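Local structure of multicopper oxidase type 1 (Nitrosomonas europaea, 3G5W) at residues L240-D252 with I268-H281. The protein probably acts as a copper-dependent, laccase-like oxidoreductase, a two-domain multicopper oxidase that carries a blue copper site and copper-oxygen clusters between its subunits. Numbering follows the deposited sequence.
Sequences LNMDNPGLWMIHD and IMTTIEYEEVGIDH. With C2O (Cu-O-Cu linkage), chain P.
P245 lies over the face of the Y274 ring in a CH-pi contact, its CA 3.4 Å from the ring centroid, in the turn that leads into strand 247-252. With CG anti to the carbonyl carbon (chi1 -78°), the phenol lies under this turn. M242 adds an oblique Met-aromatic contact, while the indole of W248 meets the phenol rim to rim, NE1 3.6 Å from Y274 CE2 and the planes at 74°. That same NE1 donates to N244 O at 2.8 Å, nearly in line with the C=O though bent at the hydrogen and tilted from the indole plane, which ties the indole to the turn the tyrosine covers. With an alanine at Y274, P245 and the W248 rim would probably lose their aromatic neighbour and the turn would be left with a gap beneath it.

Strands 247-252 and 269-274 pair antiparallel as a β-ladder in a cupredoxin domain. W248 and I250 bond backbone to backbone with I272 and T270 in both directions, and D252 N adds a bond to I268 O. On the face of W248 and I250, the CG2 methyls of I250 and T270 lie side by side at 3.5 Å. On the other face L247 CD1 reaches H281 CD2, and M249, bent at chi2 and chi3, brings CE tightly to M269 CG (3.4 Å).

H251 shares that second face. Its chi1 of 66° sets CG between backbone N and carbonyl carbon, and the ring leads away from strand 269-274 to bind copper through NE2 at 2.0 Å, with H205 of the same chain and H105 of the second subunit as further ligands. ND1 donates to D252 O from well above the carbonyl plane; copper and this bond together help hold the ring's rotation. The ladder thus presents NE2 to copper at the subunit interface while ND1 is held by D252 O.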
loop_
_atom_site.group_PDB
_atom_site.type_symbol
_atom_site.label_atom_id
_atom_site.label_comp_id
_atom_site.label_asym_id
_atom_site.label_seq_id
_atom_site.Cartn_x
_atom_site.Cartn_y
_atom_site.Cartn_z
ATOM N N LEU A 240 -19.155 -11.469 -1.049
ATOM C CA LEU A 240 -20.208 -10.482 -0.859
ATOM C C LEU A 240 -21.571 -11.169 -0.864
ATOM O O LEU A 240 -21.891 -11.918 -1.794
ATOM C CB LEU A 240 -20.165 -9.427 -1.982
ATOM C CG LEU A 240 -18.913 -8.606 -2.318
ATOM C CD1 LEU A 240 -19.053 -7.996 -3.722
ATOM C CD2 LEU A 240 -18.703 -7.501 -1.319
ATOM N N ASN A 241 -22.367 -10.920 0.172
ATOM C CA ASN A 241 -23.746 -11.411 0.213
ATOM C C ASN A 241 -24.617 -10.425 -0.548
ATOM O O ASN A 241 -24.649 -9.236 -0.217
ATOM C CB ASN A 241 -24.249 -11.576 1.657
ATOM C CG ASN A 241 -23.456 -12.608 2.453
ATOM O OD1 ASN A 241 -22.993 -13.620 1.916
ATOM N ND2 ASN A 241 -23.296 -12.354 3.753
ATOM N N MET A 242 -25.299 -10.910 -1.587
ATOM C CA MET A 242 -26.104 -10.042 -2.446
ATOM C C MET A 242 -27.509 -9.869 -1.872
ATOM O O MET A 242 -28.460 -10.480 -2.355
ATOM C CB MET A 242 -26.175 -10.585 -3.884
ATOM C CG MET A 242 -24.846 -10.641 -4.657
ATOM S SD MET A 242 -23.983 -9.046 -4.831
ATOM C CE MET A 242 -22.893 -9.188 -3.461
ATOM N N ASP A 243 -27.630 -9.024 -0.848
ATOM C CA ASP A 243 -28.891 -8.871 -0.118
ATOM C C ASP A 243 -29.519 -7.479 -0.255
ATOM O O ASP A 243 -30.392 -7.109 0.528
ATOM C CB ASP A 243 -28.664 -9.186 1.362
ATOM C CG ASP A 243 -27.657 -8.239 2.020
ATOM O OD1 ASP A 243 -27.346 -8.455 3.210
ATOM O OD2 ASP A 243 -27.172 -7.284 1.363
ATOM N N ASN A 244 -29.073 -6.712 -1.243
ATOM C CA ASN A 244 -29.415 -5.295 -1.317
ATOM C C ASN A 244 -29.617 -4.844 -2.765
ATOM O O ASN A 244 -28.730 -4.209 -3.342
ATOM C CB ASN A 244 -28.321 -4.473 -0.583
ATOM C CG ASN A 244 -28.631 -2.985 -0.502
ATOM O OD1 ASN A 244 -27.738 -2.167 -0.229
ATOM N ND2 ASN A 244 -29.887 -2.619 -0.742
ATOM N N PRO A 245 -30.781 -5.186 -3.370
ATOM C CA PRO A 245 -31.038 -4.833 -4.767
ATOM C C PRO A 245 -30.854 -3.363 -5.130
ATOM O O PRO A 245 -31.366 -2.468 -4.443
ATOM C CB PRO A 245 -32.488 -5.287 -4.988
ATOM C CG PRO A 245 -32.650 -6.423 -4.021
ATOM C CD PRO A 245 -31.903 -5.958 -2.797
ATOM N N GLY A 246 -30.091 -3.146 -6.202
ATOM C CA GLY A 246 -29.816 -1.825 -6.754
ATOM C C GLY A 246 -28.796 -1.921 -7.879
ATOM O O GLY A 246 -28.505 -3.009 -8.369
ATOM N N LEU A 247 -28.288 -0.769 -8.307
ATOM C CA LEU A 247 -27.164 -0.698 -9.233
ATOM C C LEU A 247 -25.996 -0.111 -8.452
ATOM O O LEU A 247 -26.104 0.990 -7.893
ATOM C CB LEU A 247 -27.514 0.152 -10.465
ATOM C CG LEU A 247 -28.719 -0.324 -11.297
ATOM C CD1 LEU A 247 -29.010 0.625 -12.444
ATOM C CD2 LEU A 247 -28.530 -1.756 -11.825
ATOM N N TRP A 248 -24.894 -0.858 -8.397
ATOM C CA TRP A 248 -23.819 -0.583 -7.447
ATOM C C TRP A 248 -22.450 -0.535 -8.105
ATOM O O TRP A 248 -22.051 -1.476 -8.790
ATOM C CB TRP A 248 -23.792 -1.659 -6.366
ATOM C CG TRP A 248 -25.090 -1.846 -5.644
ATOM C CD1 TRP A 248 -25.967 -2.886 -5.782
ATOM C CD2 TRP A 248 -25.660 -0.962 -4.678
ATOM N NE1 TRP A 248 -27.045 -2.711 -4.941
ATOM C CE2 TRP A 248 -26.879 -1.537 -4.251
ATOM C CE3 TRP A 248 -25.251 0.258 -4.116
ATOM C CZ2 TRP A 248 -27.705 -0.927 -3.297
ATOM C CZ3 TRP A 248 -26.072 0.864 -3.163
ATOM C CH2 TRP A 248 -27.279 0.263 -2.758
ATOM N N MET A 249 -21.728 0.554 -7.879
ATOM C CA MET A 249 -20.374 0.683 -8.405
ATOM C C MET A 249 -19.412 -0.235 -7.674
ATOM O O MET A 249 -19.511 -0.427 -6.461
ATOM C CB MET A 249 -19.861 2.118 -8.267
ATOM C CG MET A 249 -20.652 3.171 -9.011
ATOM S SD MET A 249 -20.907 2.883 -10.783
ATOM C CE MET A 249 -19.233 2.669 -11.364
ATOM N N ILE A 250 -18.494 -0.814 -8.434
ATOM C CA ILE A 250 -17.261 -1.356 -7.884
ATOM C C ILE A 250 -16.118 -0.747 -8.693
ATOM O O ILE A 250 -16.147 -0.761 -9.924
ATOM C CB ILE A 250 -17.232 -2.912 -7.860
ATOM C CG1 ILE A 250 -15.791 -3.435 -7.817
ATOM C CG2 ILE A 250 -17.993 -3.506 -9.038
ATOM C CD1 ILE A 250 -15.703 -4.886 -7.421
ATOM N N HIS A 251 -15.141 -0.170 -7.996
ATOM C CA HIS A 251 -14.076 0.577 -8.657
ATOM C C HIS A 251 -12.844 0.733 -7.776
ATOM O O HIS A 251 -12.917 0.606 -6.551
ATOM C CB HIS A 251 -14.580 1.966 -9.088
ATOM C CG HIS A 251 -14.922 2.869 -7.944
ATOM N ND1 HIS A 251 -14.043 3.809 -7.451
ATOM C CD2 HIS A 251 -16.038 2.965 -7.183
ATOM C CE1 HIS A 251 -14.607 4.455 -6.445
ATOM N NE2 HIS A 251 -15.815 3.961 -6.259
ATOM N N ASP A 252 -11.716 1.013 -8.422
ATOM C CA ASP A 252 -10.501 1.377 -7.725
ATOM C C ASP A 252 -10.736 2.754 -7.119
ATOM O O ASP A 252 -11.195 3.680 -7.807
ATOM C CB ASP A 252 -9.329 1.417 -8.709
ATOM C CG ASP A 252 -7.982 1.415 -8.017
ATOM O OD1 ASP A 252 -7.889 1.832 -6.837
ATOM O OD2 ASP A 252 -7.007 1.005 -8.667
ATOM N N ILE A 268 -10.363 1.278 -13.961
ATOM C CA ILE A 268 -10.778 0.108 -13.178
ATOM C C ILE A 268 -12.127 0.376 -12.496
ATOM O O ILE A 268 -12.202 0.937 -11.399
ATOM C CB ILE A 268 -9.657 -0.348 -12.186
ATOM C CG1 ILE A 268 -8.438 -0.840 -12.982
ATOM C CG2 ILE A 268 -10.154 -1.467 -11.254
ATOM C CD1 ILE A 268 -7.139 -0.989 -12.180
ATOM N N MET A 269 -13.187 -0.036 -13.177
ATOM C CA MET A 269 -14.544 0.305 -12.785
ATOM C C MET A 269 -15.547 -0.620 -13.481
ATOM O O MET A 269 -15.420 -0.898 -14.678
ATOM C CB MET A 269 -14.793 1.775 -13.151
ATOM C CG MET A 269 -16.184 2.302 -12.932
ATOM S SD MET A 269 -16.191 4.064 -12.510
ATOM C CE MET A 269 -15.356 4.827 -13.905
ATOM N N THR A 270 -16.519 -1.113 -12.719
ATOM C CA THR A 270 -17.708 -1.750 -13.292
ATOM C C THR A 270 -18.910 -1.534 -12.360
ATOM O O THR A 270 -18.830 -0.742 -11.411
ATOM C CB THR A 270 -17.484 -3.255 -13.676
ATOM O OG1 THR A 270 -18.601 -3.725 -14.444
ATOM C CG2 THR A 270 -17.305 -4.156 -12.453
ATOM N N THR A 271 -20.025 -2.200 -12.648
ATOM C CA THR A 271 -21.188 -2.154 -11.763
ATOM C C THR A 271 -21.671 -3.550 -11.408
ATOM O O THR A 271 -21.385 -4.518 -12.122
ATOM C CB THR A 271 -22.372 -1.364 -12.383
ATOM O OG1 THR A 271 -22.871 -2.066 -13.529
ATOM C CG2 THR A 271 -21.941 0.030 -12.797
ATOM N N ILE A 272 -22.399 -3.640 -10.300
ATOM C CA ILE A 272 -23.187 -4.817 -9.956
ATOM C C ILE A 272 -24.649 -4.490 -10.268
ATOM O O ILE A 272 -25.180 -3.501 -9.760
ATOM C CB ILE A 272 -23.053 -5.172 -8.455
ATOM C CG1 ILE A 272 -21.618 -5.605 -8.121
ATOM C CG2 ILE A 272 -24.073 -6.251 -8.054
ATOM C CD1 ILE A 272 -21.295 -5.550 -6.627
ATOM N N GLU A 273 -25.280 -5.314 -11.103
ATOM C CA GLU A 273 -26.693 -5.140 -11.495
ATOM C C GLU A 273 -27.570 -6.252 -10.918
ATOM O O GLU A 273 -27.372 -7.426 -11.239
ATOM C CB GLU A 273 -26.835 -5.160 -13.026
ATOM C CG GLU A 273 -26.093 -4.061 -13.780
ATOM C CD GLU A 273 -26.148 -4.224 -15.296
ATOM O OE1 GLU A 273 -25.788 -3.258 -16.010
ATOM O OE2 GLU A 273 -26.542 -5.309 -15.787
ATOM N N TYR A 274 -28.539 -5.892 -10.074
ATOM C CA TYR A 274 -29.532 -6.860 -9.601
ATOM C C TYR A 274 -30.689 -6.955 -10.587
ATOM O O TYR A 274 -31.198 -5.934 -11.058
ATOM C CB TYR A 274 -30.116 -6.440 -8.268
ATOM C CG TYR A 274 -29.278 -6.690 -7.046
ATOM C CD1 TYR A 274 -29.697 -7.613 -6.089
ATOM C CD2 TYR A 274 -28.104 -5.966 -6.806
ATOM C CE1 TYR A 274 -28.974 -7.828 -4.945
ATOM C CE2 TYR A 274 -27.364 -6.179 -5.649
ATOM C CZ TYR A 274 -27.815 -7.111 -4.727
ATOM O OH TYR A 274 -27.137 -7.344 -3.567
ATOM N N GLU A 275 -31.129 -8.174 -10.879
ATOM C CA GLU A 275 -32.230 -8.341 -11.824
ATOM C C GLU A 275 -33.534 -7.741 -11.296
ATOM O O GLU A 275 -34.383 -7.329 -12.081
ATOM C CB GLU A 275 -32.400 -9.801 -12.256
ATOM C CG GLU A 275 -32.689 -10.784 -11.160
ATOM C CD GLU A 275 -32.995 -12.176 -11.703
ATOM O OE1 GLU A 275 -32.155 -12.732 -12.454
ATOM O OE2 GLU A 275 -34.073 -12.714 -11.366
ATOM N N GLU A 276 -33.665 -7.662 -9.971
ATOM C CA GLU A 276 -34.848 -7.085 -9.322
ATOM C C GLU A 276 -35.117 -5.621 -9.703
ATOM O O GLU A 276 -36.278 -5.231 -9.875
ATOM C CB GLU A 276 -34.760 -7.224 -7.796
ATOM C CG GLU A 276 -34.967 -8.650 -7.264
ATOM C CD GLU A 276 -33.689 -9.485 -7.217
ATOM O OE1 GLU A 276 -33.765 -10.656 -6.791
ATOM O OE2 GLU A 276 -32.610 -8.983 -7.596
ATOM N N VAL A 277 -34.059 -4.815 -9.837
ATOM C CA VAL A 277 -34.230 -3.388 -10.166
ATOM C C VAL A 277 -34.169 -3.076 -11.666
ATOM O O VAL A 277 -34.614 -2.014 -12.099
ATOM C CB VAL A 277 -33.259 -2.447 -9.370
ATOM C CG1 VAL A 277 -33.356 -2.710 -7.866
ATOM C CG2 VAL A 277 -31.829 -2.577 -9.856
ATOM N N GLY A 278 -33.612 -3.993 -12.450
ATOM C CA GLY A 278 -33.506 -3.807 -13.895
ATOM C C GLY A 278 -32.503 -2.735 -14.285
ATOM O O GLY A 278 -31.906 -2.079 -13.428
ATOM N N ILE A 279 -32.316 -2.552 -15.585
ATOM C CA ILE A 279 -31.348 -1.576 -16.075
ATOM C C ILE A 279 -31.993 -0.426 -16.856
ATOM O O ILE A 279 -31.299 0.439 -17.389
ATOM C CB ILE A 279 -30.213 -2.256 -16.892
ATOM C CG1 ILE A 279 -30.769 -2.971 -18.131
ATOM C CG2 ILE A 279 -29.433 -3.232 -16.007
ATOM C CD1 ILE A 279 -29.717 -3.268 -19.198
ATOM N N ASP A 280 -33.324 -0.417 -16.909
ATOM C CA ASP A 280 -34.057 0.590 -17.679
ATOM C C ASP A 280 -34.228 1.876 -16.875
ATOM O O ASP A 280 -35.320 2.191 -16.386
ATOM C CB ASP A 280 -35.413 0.040 -18.148
ATOM C CG ASP A 280 -35.964 0.780 -19.363
ATOM O OD1 ASP A 280 -35.353 1.776 -19.809
ATOM O OD2 ASP A 280 -37.021 0.358 -19.880
ATOM N N HIS A 281 -33.128 2.606 -16.733
ATOM C CA HIS A 281 -33.116 3.874 -16.015
ATOM C C HIS A 281 -32.483 4.931 -16.908
ATOM O O HIS A 281 -31.425 4.689 -17.493
ATOM C CB HIS A 281 -32.350 3.728 -14.703
ATOM C CG HIS A 281 -32.834 2.597 -13.852
ATOM N ND1 HIS A 281 -33.943 2.699 -13.038
ATOM C CD2 HIS A 281 -32.374 1.333 -13.705
ATOM C CE1 HIS A 281 -34.138 1.548 -12.418
ATOM N NE2 HIS A 281 -33.199 0.703 -12.806
HETATM CU CU2 C2O P . -17.507 4.817 -5.519
HETATM CU CU3 C2O P . -15.482 6.847 -1.397
HETATM O O1 C2O P . -16.475 5.926 -3.715
#